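Long-range contacts in uncharacterized protein (Pseudomonas syringae pv. tomato, PDB 3K4I), which is of unknown function but belongs to the RraA-like family, whose members share an alpha/beta fold, and is assembled here from three copies of the chain: residues L17-L23 and R52-I56; A31-L35 and E188-A193; F58-P64 and T149-Q155; R94-V99 and Q143-T149. The contacts are given in a common frame with arbitrary orientation. Residue numbers count along the deposited sequence, not the author numbering.

Contact 1. Residues L17-L23 and R52-I56; sequences LDECEHL and RCVGI
In the alpha/beta fold of this RraA-like protein, helix 14-19 and the residues after it pack across the start of strand 53-63, a helix-on-sheet contact closed at one end by an arginine. Leu17 to Glu19 are helical; Glu21 N bonds to Asp18 O (3.0 Å) and His22 N to Glu19 O (3.1 Å), and Leu23 is extended. Residues 53-56 are beta, and the CA atoms of Cys20 and Val54 face each other at 6.7 Å. The main bump is Val54 (chi1 t). Its CG1 enters the hollow between Leu17 and Cys20, 3.5 Å from Cys20 CB and 4.2 Å from Leu17 CD2; small Cys20 lets the backbones approach. Leu17 (m, t) has CD2 pass 4.4 Å from Gly55 CA and go on to Ile56 CD1 at 3.8 Å. Leu170 of the adjacent strand 170-174 also touches Leu17 and Val54, while Val190 of helix 186-207 packs on Cys20 and Leu23. Arg52 (chi1 p, chi2 t, chi3 m) is long enough to reach two backbone carbonyls of the 20-23 turn: Arg52 NH2 donates to Cys20 O at 2.7 Å and, weakly, to Leu23 O at 2.9 Å.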
loop_
_atom_site.group_PDB
_atom_site.type_symbol
_atom_site.label_atom_id
_atom_site.label_comp_id
_atom_site.label_asym_id
_atom_site.label_seq_id
_atom_site.Cartn_x
_atom_site.Cartn_y
_atom_site.Cartn_z
ATOM N N LEU C 17 -14.096 -14.670 -21.846
ATOM C CA LEU C 17 -13.517 -14.720 -20.499
ATOM C C LEU C 17 -12.150 -15.408 -20.506
ATOM O O LEU C 17 -11.213 -14.939 -19.849
ATOM C CB LEU C 17 -14.482 -15.408 -19.516
ATOM C CG LEU C 17 -15.822 -14.692 -19.311
ATOM C CD1 LEU C 17 -16.967 -15.646 -18.929
ATOM C CD2 LEU C 17 -15.720 -13.564 -18.283
ATOM N N ASP C 18 -12.020 -16.488 -21.279
ATOM C CA ASP C 18 -10.752 -17.209 -21.321
ATOM C C ASP C 18 -9.631 -16.338 -21.873
ATOM O O ASP C 18 -8.530 -16.315 -21.312
ATOM C CB ASP C 18 -10.880 -18.550 -22.063
ATOM C CG ASP C 18 -11.831 -19.513 -21.356
ATOM O OD1 ASP C 18 -11.904 -19.460 -20.107
ATOM O OD2 ASP C 18 -12.518 -20.303 -22.032
ATOM N N GLU C 19 -9.935 -15.588 -22.933
ATOM C CA GLU C 19 -8.994 -14.647 -23.530
ATOM C C GLU C 19 -8.425 -13.645 -22.534
ATOM O O GLU C 19 -7.259 -13.291 -22.637
ATOM C CB GLU C 19 -9.640 -13.869 -24.653
ATOM C CG GLU C 19 -10.005 -14.704 -25.853
ATOM C CD GLU C 19 -10.385 -13.841 -27.033
ATOM O OE1 GLU C 19 -9.468 -13.434 -27.768
ATOM O OE2 GLU C 19 -11.596 -13.562 -27.208
ATOM N N CYS C 20 -9.256 -13.200 -21.585
ATOM C CA CYS C 20 -8.851 -12.226 -20.549
ATOM C C CYS C 20 -7.809 -12.732 -19.552
ATOM O O CYS C 20 -7.237 -11.954 -18.778
ATOM C CB CYS C 20 -10.087 -11.739 -19.798
ATOM S SG CYS C 20 -10.982 -10.452 -20.667
ATOM N N GLU C 21 -7.564 -14.039 -19.563
ATOM C CA GLU C 21 -6.440 -14.653 -18.840
ATOM C C GLU C 21 -5.100 -14.058 -19.240
ATOM O O GLU C 21 -4.164 -14.058 -18.445
ATOM C CB GLU C 21 -6.374 -16.157 -19.125
ATOM C CG GLU C 21 -7.251 -17.040 -18.249
ATOM C CD GLU C 21 -7.149 -18.520 -18.613
ATOM O OE1 GLU C 21 -6.060 -18.980 -19.071
ATOM O OE2 GLU C 21 -8.173 -19.231 -18.444
ATOM N N HIS C 22 -5.003 -13.584 -20.476
ATOM C CA HIS C 22 -3.751 -13.051 -21.017
ATOM C C HIS C 22 -3.838 -11.564 -21.337
ATOM O O HIS C 22 -3.013 -11.044 -22.106
ATOM C CB HIS C 22 -3.334 -13.820 -22.280
ATOM C CG HIS C 22 -3.357 -15.308 -22.110
ATOM N ND1 HIS C 22 -2.278 -16.016 -21.622
ATOM C CD2 HIS C 22 -4.325 -16.221 -22.364
ATOM C CE1 HIS C 22 -2.579 -17.303 -21.589
ATOM N NE2 HIS C 22 -3.815 -17.453 -22.030
ATOM N N LEU C 23 -4.826 -10.881 -20.744
ATOM C CA LEU C 23 -4.977 -9.452 -20.942
ATOM C C LEU C 23 -4.797 -8.704 -19.633
ATOM O O LEU C 23 -5.330 -9.109 -18.606
ATOM C CB LEU C 23 -6.341 -9.103 -21.573
ATOM C CG LEU C 23 -6.609 -9.609 -22.991
ATOM C CD1 LEU C 23 -8.035 -9.289 -23.462
ATOM C CD2 LEU C 23 -5.561 -9.120 -24.038
ATOM N N ARG C 52 -4.800 -11.735 -9.568
ATOM C CA ARG C 52 -5.625 -11.113 -10.599
ATOM C C ARG C 52 -6.923 -11.893 -10.697
ATOM O O ARG C 52 -7.014 -13.009 -10.212
ATOM C CB ARG C 52 -4.881 -11.072 -11.955
ATOM C CG ARG C 52 -4.555 -12.448 -12.539
ATOM C CD ARG C 52 -3.703 -12.321 -13.811
ATOM N NE ARG C 52 -4.322 -11.526 -14.875
ATOM C CZ ARG C 52 -5.328 -11.935 -15.647
ATOM N NH1 ARG C 52 -5.849 -13.143 -15.488
ATOM N NH2 ARG C 52 -5.822 -11.133 -16.584
ATOM N N CYS C 53 -7.941 -11.288 -11.271
ATOM C CA CYS C 53 -9.177 -12.027 -11.543
ATOM C C CYS C 53 -9.890 -11.484 -12.738
ATOM O O CYS C 53 -9.810 -10.274 -13.055
ATOM C CB CYS C 53 -10.148 -12.063 -10.333
ATOM S SG CYS C 53 -10.610 -10.416 -9.727
ATOM N N VAL C 54 -10.641 -12.397 -13.347
ATOM C CA VAL C 54 -11.560 -12.110 -14.428
ATOM C C VAL C 54 -12.881 -12.775 -14.105
ATOM O O VAL C 54 -12.935 -13.966 -13.769
ATOM C CB VAL C 54 -11.034 -12.694 -15.771
ATOM C CG1 VAL C 54 -11.975 -12.323 -16.887
ATOM C CG2 VAL C 54 -9.638 -12.154 -16.039
ATOM N N GLY C 55 -13.971 -12.028 -14.199
ATOM C CA GLY C 55 -15.283 -12.683 -14.004
ATOM C C GLY C 55 -16.424 -11.697 -14.153
ATOM O O GLY C 55 -16.218 -10.533 -14.536
ATOM N N ILE C 56 -17.629 -12.178 -13.871
ATOM C CA ILE C 56 -18.847 -11.422 -14.111
ATOM C C ILE C 56 -19.251 -10.728 -12.835
ATOM O O ILE C 56 -19.335 -11.371 -11.802
ATOM C CB ILE C 56 -19.965 -12.413 -14.532
ATOM C CG1 ILE C 56 -19.502 -13.224 -15.748
ATOM C CG2 ILE C 56 -21.269 -11.687 -14.756
ATOM C CD1 ILE C 56 -19.115 -12.369 -17.019
#

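Contact 2. Residues A31-L35 and E188-A193; sequences ALDSL and EVVLRA
Two helical elements meet here, the segment 31-35 at the C-terminal side of helix 25-33 and residues 188-193 near the start of the long helix 186-207. The CA atoms of Ala31 and Ala193 lie only 5.1 Å apart, an approach that small residues permit. Ala31, pointing at the partner, sets its CB 3.4 Å from Val189 O, 3.6 Å from Arg192 CB and 4.1 Å from Ala193 CB. Leu32 (m, t) starts away from the partner but bends CD2 back to Val189 CG2 at 3.7 Å. Ser34 (chi1 p) folds its hydroxyl back, OG donating to Ala31 O at 2.6 Å, and OG accepts from Arg192 NH1 at 2.9 Å. Leu35 (m, t) sets CD1 3.5 Å from Val189 CG2 and lays CD2 over a face of the guanidinium of Arg192 (m, t, t), 3.4 Å from Arg192 CZ. That guanidinium is held by a salt bridge, Arg192 NE to Glu188 OE2 at 2.7 Å. Beneath the pair lies strand 177-181, with Val181 touching both Leu32 and Val189, while Val190 packs on helix 14-19.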
loop_
_atom_site.group_PDB
_atom_site.type_symbol
_atom_site.label_atom_id
_atom_site.label_comp_id
_atom_site.label_asym_id
_atom_site.label_seq_id
_atom_site.Cartn_x
_atom_site.Cartn_y
_atom_site.Cartn_z
ATOM N N ALA C 31 -8.595 -0.151 -24.716
ATOM C CA ALA C 31 -9.676 -0.574 -25.614
ATOM C C ALA C 31 -10.976 0.174 -25.308
ATOM O O ALA C 31 -11.666 0.661 -26.207
ATOM C CB ALA C 31 -9.896 -2.085 -25.502
ATOM N N LEU C 32 -11.315 0.231 -24.034
ATOM C CA LEU C 32 -12.475 1.010 -23.612
ATOM C C LEU C 32 -12.341 2.466 -24.048
ATOM O O LEU C 32 -13.293 3.031 -24.570
ATOM C CB LEU C 32 -12.668 0.931 -22.121
ATOM C CG LEU C 32 -13.287 -0.384 -21.658
ATOM C CD1 LEU C 32 -13.043 -0.469 -20.133
ATOM C CD2 LEU C 32 -14.791 -0.441 -21.960
ATOM N N ASP C 33 -11.153 3.042 -23.858
ATOM C CA ASP C 33 -10.938 4.452 -24.190
ATOM C C ASP C 33 -11.215 4.683 -25.671
ATOM O O ASP C 33 -11.733 5.729 -26.056
ATOM C CB ASP C 33 -9.486 4.870 -23.912
ATOM C CG ASP C 33 -9.206 5.123 -22.453
ATOM O OD1 ASP C 33 -10.140 5.042 -21.622
ATOM O OD2 ASP C 33 -8.022 5.403 -22.152
ATOM N N SER C 34 -10.849 3.706 -26.512
ATOM C CA SER C 34 -11.102 3.790 -27.957
ATOM C C SER C 34 -12.577 3.745 -28.300
ATOM O O SER C 34 -12.972 4.052 -29.435
ATOM C CB SER C 34 -10.319 2.702 -28.742
ATOM O OG SER C 34 -10.900 1.430 -28.586
ATOM N N LEU C 35 -13.393 3.368 -27.317
ATOM C CA LEU C 35 -14.845 3.366 -27.452
ATOM C C LEU C 35 -15.478 4.545 -26.684
ATOM O O LEU C 35 -16.694 4.697 -26.673
ATOM C CB LEU C 35 -15.440 1.996 -27.064
ATOM C CG LEU C 35 -14.985 0.809 -27.966
ATOM C CD1 LEU C 35 -15.259 -0.547 -27.316
ATOM C CD2 LEU C 35 -15.599 0.881 -29.357
ATOM N N GLU C 188 -16.238 -6.944 -28.025
ATOM C CA GLU C 188 -15.538 -5.950 -28.818
ATOM C C GLU C 188 -14.325 -5.383 -28.054
ATOM O O GLU C 188 -13.276 -5.167 -28.640
ATOM C CB GLU C 188 -16.497 -4.822 -29.224
ATOM C CG GLU C 188 -15.857 -3.658 -30.004
ATOM C CD GLU C 188 -15.366 -4.038 -31.403
ATOM O OE1 GLU C 188 -15.850 -5.048 -31.999
ATOM O OE2 GLU C 188 -14.480 -3.324 -31.924
ATOM N N VAL C 189 -14.473 -5.131 -26.751
ATOM C CA VAL C 189 -13.365 -4.601 -25.947
ATOM C C VAL C 189 -12.215 -5.617 -25.853
ATOM O O VAL C 189 -11.044 -5.265 -25.968
ATOM C CB VAL C 189 -13.856 -4.147 -24.560
ATOM C CG1 VAL C 189 -12.687 -3.878 -23.636
ATOM C CG2 VAL C 189 -14.753 -2.915 -24.739
ATOM N N VAL C 190 -12.566 -6.882 -25.700
ATOM C CA VAL C 190 -11.556 -7.919 -25.590
ATOM C C VAL C 190 -10.775 -8.061 -26.909
ATOM O O VAL C 190 -9.549 -8.173 -26.891
ATOM C CB VAL C 190 -12.173 -9.264 -25.121
ATOM C CG1 VAL C 190 -11.187 -10.431 -25.325
ATOM C CG2 VAL C 190 -12.567 -9.146 -23.654
ATOM N N LEU C 191 -11.482 -8.016 -28.033
ATOM C CA LEU C 191 -10.859 -7.984 -29.350
ATOM C C LEU C 191 -9.902 -6.787 -29.512
ATOM O O LEU C 191 -8.755 -6.945 -29.958
ATOM C CB LEU C 191 -11.935 -7.964 -30.453
ATOM C CG LEU C 191 -11.511 -7.999 -31.922
ATOM C CD1 LEU C 191 -10.952 -9.383 -32.277
ATOM C CD2 LEU C 191 -12.702 -7.681 -32.817
ATOM N N ARG C 192 -10.353 -5.596 -29.108
ATOM C CA ARG C 192 -9.496 -4.426 -29.216
ATOM C C ARG C 192 -8.271 -4.506 -28.285
ATOM O O ARG C 192 -7.160 -4.131 -28.686
ATOM C CB ARG C 192 -10.301 -3.137 -28.950
ATOM C CG ARG C 192 -11.210 -2.792 -30.123
ATOM C CD ARG C 192 -12.132 -1.641 -29.793
ATOM N NE ARG C 192 -13.008 -1.335 -30.926
ATOM C CZ ARG C 192 -13.143 -0.131 -31.474
ATOM N NH1 ARG C 192 -12.492 0.915 -30.974
ATOM N NH2 ARG C 192 -13.955 0.025 -32.516
ATOM N N ALA C 193 -8.470 -5.040 -27.076
ATOM C CA ALA C 193 -7.405 -5.156 -26.093
ATOM C C ALA C 193 -6.321 -6.094 -26.602
ATOM O O ALA C 193 -5.143 -5.852 -26.416
ATOM C CB ALA C 193 -7.944 -5.654 -24.732
#

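Contact 3. Residues F58-P64 and T149-Q155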
loop_
_atom_site.group_PDB
_atom_site.type_symbol
_atom_site.label_atom_id
_atom_site.label_comp_id
_atom_site.label_asym_id
_atom_site.label_seq_id
_atom_site.Cartn_x
_atom_site.Cartn_y
_atom_site.Cartn_z
ATOM N N PHE C 58 -21.119 -9.402 -9.797
ATOM C CA PHE C 58 -22.286 -9.627 -8.996
ATOM C C PHE C 58 -22.220 -8.483 -7.986
ATOM O O PHE C 58 -21.243 -8.398 -7.227
ATOM C CB PHE C 58 -22.177 -10.965 -8.259
ATOM C CG PHE C 58 -23.323 -11.236 -7.338
ATOM C CD1 PHE C 58 -24.354 -12.082 -7.754
ATOM C CD2 PHE C 58 -23.410 -10.607 -6.082
ATOM C CE1 PHE C 58 -25.434 -12.354 -6.942
ATOM C CE2 PHE C 58 -24.515 -10.848 -5.244
ATOM C CZ PHE C 58 -25.522 -11.749 -5.678
ATOM N N THR C 59 -23.200 -7.597 -8.048
ATOM C CA THR C 59 -23.127 -6.324 -7.314
ATOM C C THR C 59 -23.783 -6.390 -5.941
ATOM O O THR C 59 -24.795 -7.079 -5.732
ATOM C CB THR C 59 -23.751 -5.181 -8.124
ATOM O OG1 THR C 59 -25.084 -5.534 -8.529
ATOM C CG2 THR C 59 -22.934 -4.885 -9.377
ATOM N N VAL C 60 -23.205 -5.663 -4.997
ATOM C CA VAL C 60 -23.723 -5.632 -3.626
ATOM C C VAL C 60 -23.695 -4.168 -3.216
ATOM O O VAL C 60 -22.642 -3.525 -3.313
ATOM C CB VAL C 60 -22.777 -6.416 -2.682
ATOM C CG1 VAL C 60 -23.358 -6.451 -1.265
ATOM C CG2 VAL C 60 -22.527 -7.841 -3.227
ATOM N N GLN C 61 -24.838 -3.641 -2.765
ATOM C CA GLN C 61 -24.952 -2.250 -2.308
ATOM C C GLN C 61 -25.334 -2.200 -0.827
ATOM O O GLN C 61 -26.325 -2.826 -0.426
ATOM C CB GLN C 61 -26.011 -1.515 -3.136
ATOM C CG GLN C 61 -26.272 -0.066 -2.647
ATOM C CD GLN C 61 -25.059 0.798 -2.898
ATOM O OE1 GLN C 61 -24.434 1.346 -1.947
ATOM N NE2 GLN C 61 -24.669 0.890 -4.151
ATOM N N TYR C 62 -24.560 -1.450 -0.034
ATOM C CA TYR C 62 -24.791 -1.263 1.416
ATOM C C TYR C 62 -25.449 0.100 1.645
ATOM O O TYR C 62 -25.544 0.915 0.720
ATOM C CB TYR C 62 -23.479 -1.345 2.225
ATOM C CG TYR C 62 -22.954 -2.763 2.292
ATOM C CD1 TYR C 62 -23.247 -3.594 3.376
ATOM C CD2 TYR C 62 -22.174 -3.254 1.267
ATOM C CE1 TYR C 62 -22.795 -4.916 3.423
ATOM C CE2 TYR C 62 -21.701 -4.569 1.298
ATOM C CZ TYR C 62 -22.032 -5.384 2.390
ATOM O OH TYR C 62 -21.546 -6.668 2.410
ATOM N N GLN C 63 -25.963 0.289 2.854
ATOM C CA GLN C 63 -26.652 1.532 3.243
ATOM C C GLN C 63 -26.504 1.718 4.748
ATOM O O GLN C 63 -26.095 0.799 5.454
ATOM C CB GLN C 63 -28.132 1.472 2.849
ATOM C CG GLN C 63 -28.942 0.448 3.682
ATOM C CD GLN C 63 -30.383 0.253 3.239
ATOM O OE1 GLN C 63 -30.984 -0.763 3.565
ATOM N NE2 GLN C 63 -30.951 1.230 2.533
ATOM N N PRO C 64 -26.871 2.896 5.253
ATOM C CA PRO C 64 -26.816 3.030 6.706
ATOM C C PRO C 64 -27.675 2.009 7.451
ATOM O O PRO C 64 -28.734 1.586 6.957
ATOM C CB PRO C 64 -27.346 4.466 6.951
ATOM C CG PRO C 64 -26.978 5.186 5.675
ATOM C CD PRO C 64 -27.204 4.164 4.580
ATOM N N THR C 149 -22.944 -0.843 9.051
ATOM C CA THR C 149 -23.504 -0.729 7.709
ATOM C C THR C 149 -24.373 -1.962 7.508
ATOM O O THR C 149 -24.237 -2.913 8.269
ATOM C CB THR C 149 -22.402 -0.615 6.619
ATOM O OG1 THR C 149 -23.006 -0.206 5.385
ATOM C CG2 THR C 149 -21.653 -1.923 6.429
ATOM N N GLN C 150 -25.316 -1.913 6.561
ATOM C CA GLN C 150 -26.201 -3.043 6.313
ATOM C C GLN C 150 -26.483 -3.216 4.829
ATOM O O GLN C 150 -26.415 -2.262 4.054
ATOM C CB GLN C 150 -27.515 -2.924 7.099
ATOM C CG GLN C 150 -28.508 -1.991 6.476
ATOM C CD GLN C 150 -29.813 -1.865 7.242
ATOM O OE1 GLN C 150 -29.860 -1.993 8.484
ATOM N NE2 GLN C 150 -30.874 -1.558 6.507
ATOM N N LEU C 151 -26.745 -4.456 4.423
ATOM C CA LEU C 151 -27.093 -4.713 3.030
ATOM C C LEU C 151 -28.388 -4.023 2.633
ATOM O O LEU C 151 -29.381 -4.057 3.380
ATOM C CB LEU C 151 -27.250 -6.217 2.793
ATOM C CG LEU C 151 -25.923 -6.930 2.804
ATOM C CD1 LEU C 151 -26.115 -8.411 3.108
ATOM C CD2 LEU C 151 -25.228 -6.737 1.457
ATOM N N LYS C 152 -28.370 -3.397 1.462
ATOM C CA LYS C 152 -29.555 -2.767 0.897
ATOM C C LYS C 152 -30.108 -3.695 -0.181
ATOM O O LYS C 152 -31.265 -4.076 -0.129
ATOM C CB LYS C 152 -29.261 -1.394 0.289
ATOM C CG LYS C 152 -30.485 -0.784 -0.386
ATOM C CD LYS C 152 -30.181 0.642 -0.874
ATOM C CE LYS C 152 -31.467 1.419 -1.099
ATOM N NZ LYS C 152 -31.185 2.804 -1.618
ATOM N N ALA C 153 -29.252 -4.063 -1.120
ATOM C CA ALA C 153 -29.687 -4.832 -2.285
ATOM C C ALA C 153 -28.492 -5.470 -2.975
ATOM O O ALA C 153 -27.386 -4.948 -2.919
ATOM C CB ALA C 153 -30.415 -3.941 -3.264
ATOM N N VAL C 154 -28.731 -6.610 -3.613
ATOM C CA VAL C 154 -27.726 -7.167 -4.531
ATOM C C VAL C 154 -28.273 -7.221 -5.960
ATOM O O VAL C 154 -29.486 -7.259 -6.182
ATOM C CB VAL C 154 -27.178 -8.573 -4.113
ATOM C CG1 VAL C 154 -26.551 -8.535 -2.719
ATOM C CG2 VAL C 154 -28.256 -9.668 -4.206
ATOM N N GLN C 155 -27.358 -7.200 -6.926
ATOM C CA GLN C 155 -27.679 -7.247 -8.359
ATOM C C GLN C 155 -28.425 -5.997 -8.841
ATOM O O GLN C 155 -29.349 -6.059 -9.674
ATOM C CB GLN C 155 -28.392 -8.544 -8.743
ATOM C CG GLN C 155 -27.521 -9.763 -8.435
ATOM C CD GLN C 155 -26.352 -9.849 -9.376
ATOM O OE1 GLN C 155 -25.437 -9.034 -9.317
ATOM N NE2 GLN C 155 -26.355 -10.885 -10.247
HETATM O O HOH W 1 -29.984 3.811 1.048
#
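Backbone hydrogen bonds join the two strands antiparallel. Gln155 N donates to Thr59 O (2.8 Å), Gln61 N to Ala153 O (2.9 Å), Gln63 N to Gln150 O (2.9 Å) and Gln150 N to Gln63 O (3.0 Å). Gln61 O receives both Lys152 N at 2.8 Å and Ala153 N at 3.3 Å, so the extra residue shifts the register by one between Gln61 and Tyr62. Side-chain amides extend the pairing: Gln155 OE1 accepts from Thr59 N at 2.9 Å, and Gln150 NE2 donates to Gln63 OE1 at 3.0 Å, while Gln150 OE1 accepts from Asp66 N. A water accepts from both Gln63 NE2 and Lys152 NZ, each at 3.1 Å, where a long lysine can reach solvent. Among apolar contacts, Val60 CG1 meets Leu151 CD2 (3.3 Å) and Val154 CG1 (4.1 Å), while Phe58 CE2 packs on Val154 CB (3.7 Å). Two CH-pi contacts add to these, with Leu151 CD2 3.9 Å from the Tyr62 ring centroid and Gln155 CG 4.0 Å from that of Phe58. On its other edge, strand 53-63 bonds to parallel strand 85-90. Lys152 and Ala153 both facing Gln61 make a classic beta bulge, here in the mixed central sheet of an RraA-like fold.

Contact 4. Residues R94-V99 and Q143-T149; sequences RHDCTV and QSAKNRT
Two irregular loops of the RraA-like fold, one after strand 85-90 and one leading into strand 150-154, are joined here by polar groups reaching backbone carbonyls. Arg94 (m, t, p, chi4 near 180°) donates to Arg148 O from both NH1 (2.9 Å) and NH2 (3.1 Å). Asp96 steadies the same guanidinium within its loop through a salt bridge, Arg94 NE to Asp96 OD1 at 3.0 Å, with Arg94 NH2 also bonded to Asp96 OD2 at 3.1 Å. Gln143 O takes two bonds from one residue, Thr98 N at 2.9 Å and Thr98 OG1 at 2.8 Å; the p rotamer brings the hydroxyl alongside its own amide. Gln143 NE2 adds a weak bond to Asp96 O (3.1 Å). A water links Thr98 O, at 3.2 Å, to Ala145 N, at 2.9 Å. The loop 143-149 is folded by an ST turn, Lys146 N to Ser144 OG at 2.9 Å, and by Ala145 O accepting from Arg148 N (2.7 Å) and Thr149 N (2.9 Å). Arg148 NH1 bonds Ser144 O at 3.1 Å, while Arg148 NH2 pairs with Asp33 and Asp38 of the third subunit, so this loop belongs to a subunit interface. Cys97 and Gln143 are closest in register, CA to CA 5.0 Å, and compact Cys97 sits between Gln143, Arg148 and Thr149: Cys97 CB lies 3.6 Å from Arg148 CD, and Cys97 SG 3.9 Å from Thr149 CG2.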
loop_
_atom_site.group_PDB
_atom_site.type_symbol
_atom_site.label_atom_id
_atom_site.label_comp_id
_atom_site.label_asym_id
_atom_site.label_seq_id
_atom_site.Cartn_x
_atom_site.Cartn_y
_atom_site.Cartn_z
ATOM N N ARG C 94 -16.401 3.750 2.604
ATOM C CA ARG C 94 -16.158 3.824 4.047
ATOM C C ARG C 94 -14.919 3.062 4.512
ATOM O O ARG C 94 -14.615 1.961 4.028
ATOM C CB ARG C 94 -17.388 3.409 4.865
ATOM C CG ARG C 94 -18.562 4.405 4.731
ATOM C CD ARG C 94 -19.839 3.938 5.421
ATOM N NE ARG C 94 -19.664 3.734 6.850
ATOM C CZ ARG C 94 -20.615 3.275 7.662
ATOM N NH1 ARG C 94 -21.827 2.976 7.191
ATOM N NH2 ARG C 94 -20.363 3.133 8.958
ATOM N N HIS C 95 -14.182 3.691 5.418
ATOM C CA HIS C 95 -12.972 3.113 5.998
ATOM C C HIS C 95 -13.196 2.638 7.436
ATOM O O HIS C 95 -12.295 2.035 8.037
ATOM C CB HIS C 95 -11.794 4.115 5.950
ATOM C CG HIS C 95 -11.099 4.174 4.618
ATOM N ND1 HIS C 95 -11.609 4.865 3.539
ATOM C CD2 HIS C 95 -9.932 3.631 4.198
ATOM C CE1 HIS C 95 -10.778 4.755 2.512
ATOM N NE2 HIS C 95 -9.756 4.006 2.887
ATOM N N ASP C 96 -14.386 2.896 7.992
ATOM C CA ASP C 96 -14.633 2.627 9.419
ATOM C C ASP C 96 -15.290 1.265 9.716
ATOM O O ASP C 96 -15.468 0.882 10.875
ATOM C CB ASP C 96 -15.447 3.766 10.052
ATOM C CG ASP C 96 -16.859 3.864 9.489
ATOM O OD1 ASP C 96 -17.075 3.565 8.293
ATOM O OD2 ASP C 96 -17.754 4.257 10.250
ATOM N N CYS C 97 -15.633 0.532 8.662
ATOM C CA CYS C 97 -16.140 -0.830 8.822
ATOM C C CYS C 97 -15.798 -1.610 7.562
ATOM O O CYS C 97 -15.531 -1.031 6.499
ATOM C CB CYS C 97 -17.648 -0.846 9.078
ATOM S SG CYS C 97 -18.646 0.051 7.852
ATOM N N THR C 98 -15.792 -2.924 7.696
ATOM C CA THR C 98 -15.378 -3.819 6.599
ATOM C C THR C 98 -16.550 -4.647 6.082
ATOM O O THR C 98 -17.502 -4.940 6.821
ATOM C CB THR C 98 -14.262 -4.748 7.064
ATOM O OG1 THR C 98 -14.706 -5.479 8.210
ATOM C CG2 THR C 98 -13.022 -3.935 7.438
ATOM N N VAL C 99 -16.490 -5.007 4.805
ATOM C CA VAL C 99 -17.564 -5.758 4.170
ATOM C C VAL C 99 -17.002 -7.008 3.481
ATOM O O VAL C 99 -17.593 -7.510 2.519
ATOM C CB VAL C 99 -18.428 -4.907 3.187
ATOM C CG1 VAL C 99 -19.260 -3.840 3.938
ATOM C CG2 VAL C 99 -17.596 -4.278 2.103
ATOM N N GLN C 143 -12.834 -3.691 11.910
ATOM C CA GLN C 143 -14.149 -3.514 12.532
ATOM C C GLN C 143 -15.244 -4.035 11.603
ATOM O O GLN C 143 -15.241 -3.766 10.396
ATOM C CB GLN C 143 -14.399 -2.053 12.940
ATOM C CG GLN C 143 -13.485 -1.577 14.069
ATOM C CD GLN C 143 -13.770 -0.146 14.530
ATOM O OE1 GLN C 143 -13.200 0.304 15.513
ATOM N NE2 GLN C 143 -14.641 0.561 13.821
ATOM N N SER C 144 -16.141 -4.806 12.194
ATOM C CA SER C 144 -17.218 -5.521 11.519
ATOM C C SER C 144 -18.240 -4.562 10.935
ATOM O O SER C 144 -18.417 -3.461 11.458
ATOM C CB SER C 144 -17.904 -6.418 12.545
ATOM O OG SER C 144 -19.092 -6.997 12.047
ATOM N N ALA C 145 -18.939 -5.004 9.884
ATOM C CA ALA C 145 -20.110 -4.285 9.368
ATOM C C ALA C 145 -21.263 -4.240 10.375
ATOM O O ALA C 145 -22.112 -3.348 10.305
ATOM C CB ALA C 145 -20.605 -4.934 8.072
ATOM N N LYS C 146 -21.287 -5.196 11.308
ATOM C CA LYS C 146 -22.427 -5.348 12.211
ATOM C C LYS C 146 -22.645 -4.064 13.020
ATOM O O LYS C 146 -21.719 -3.522 13.638
ATOM C CB LYS C 146 -22.277 -6.584 13.105
ATOM C CG LYS C 146 -23.461 -6.800 14.063
ATOM C CD LYS C 146 -23.880 -8.265 14.147
ATOM C CE LYS C 146 -24.601 -8.713 12.872
ATOM N NZ LYS C 146 -25.512 -9.885 13.105
ATOM N N ASN C 147 -23.870 -3.554 12.941
ATOM C CA ASN C 147 -24.248 -2.261 13.546
ATOM C C ASN C 147 -23.533 -1.040 12.961
ATOM O O ASN C 147 -23.618 0.049 13.537
ATOM C CB ASN C 147 -24.084 -2.274 15.085
ATOM C CG ASN C 147 -25.133 -3.123 15.792
ATOM O OD1 ASN C 147 -24.889 -3.639 16.888
ATOM N ND2 ASN C 147 -26.300 -3.271 15.179
ATOM N N ARG C 148 -22.847 -1.198 11.826
ATOM C CA ARG C 148 -22.151 -0.080 11.189
ATOM C C ARG C 148 -22.679 0.219 9.794
ATOM O O ARG C 148 -22.842 1.371 9.392
ATOM C CB ARG C 148 -20.635 -0.306 11.162
ATOM C CG ARG C 148 -20.007 -0.330 12.564
ATOM C CD ARG C 148 -18.470 -0.298 12.527
ATOM N NE ARG C 148 -17.904 -0.149 13.871
ATOM C CZ ARG C 148 -17.658 -1.169 14.689
ATOM N NH1 ARG C 148 -17.905 -2.411 14.300
ATOM N NH2 ARG C 148 -17.161 -0.948 15.894
ATOM N N THR C 149 -22.944 -0.843 9.051
ATOM C CA THR C 149 -23.504 -0.729 7.709
ATOM C C THR C 149 -24.373 -1.962 7.508
ATOM O O THR C 149 -24.237 -2.913 8.269
ATOM C CB THR C 149 -22.402 -0.615 6.619
ATOM O OG1 THR C 149 -23.006 -0.206 5.385
ATOM C CG2 THR C 149 -21.653 -1.923 6.429
HETATM O O HOH W 2 -17.965 -7.482 8.727
#

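Strand 53-63 ties the set together: contact 1 uses its beginning and contact 3 its far end, their centres about 25 Å apart on opposite sides of the chain's centre. Contacts 1 and 2 touch, as Val190 and Ala193 of helix 186-207 pack against Cys20 and Leu23, so three helices gather at one end. At the other end contacts 3 and 4 share Thr149, and Tyr62 packs on Val99. Along the chain contact 1 closes before contact 3 opens, contact 4 nests inside contact 3, and both nest inside contact 2. Contacts 2 and 4, whose centres lie about 36 Å apart, meet subunit interfaces through Asp33 and Arg148, whose salt bridges join neighbouring copies.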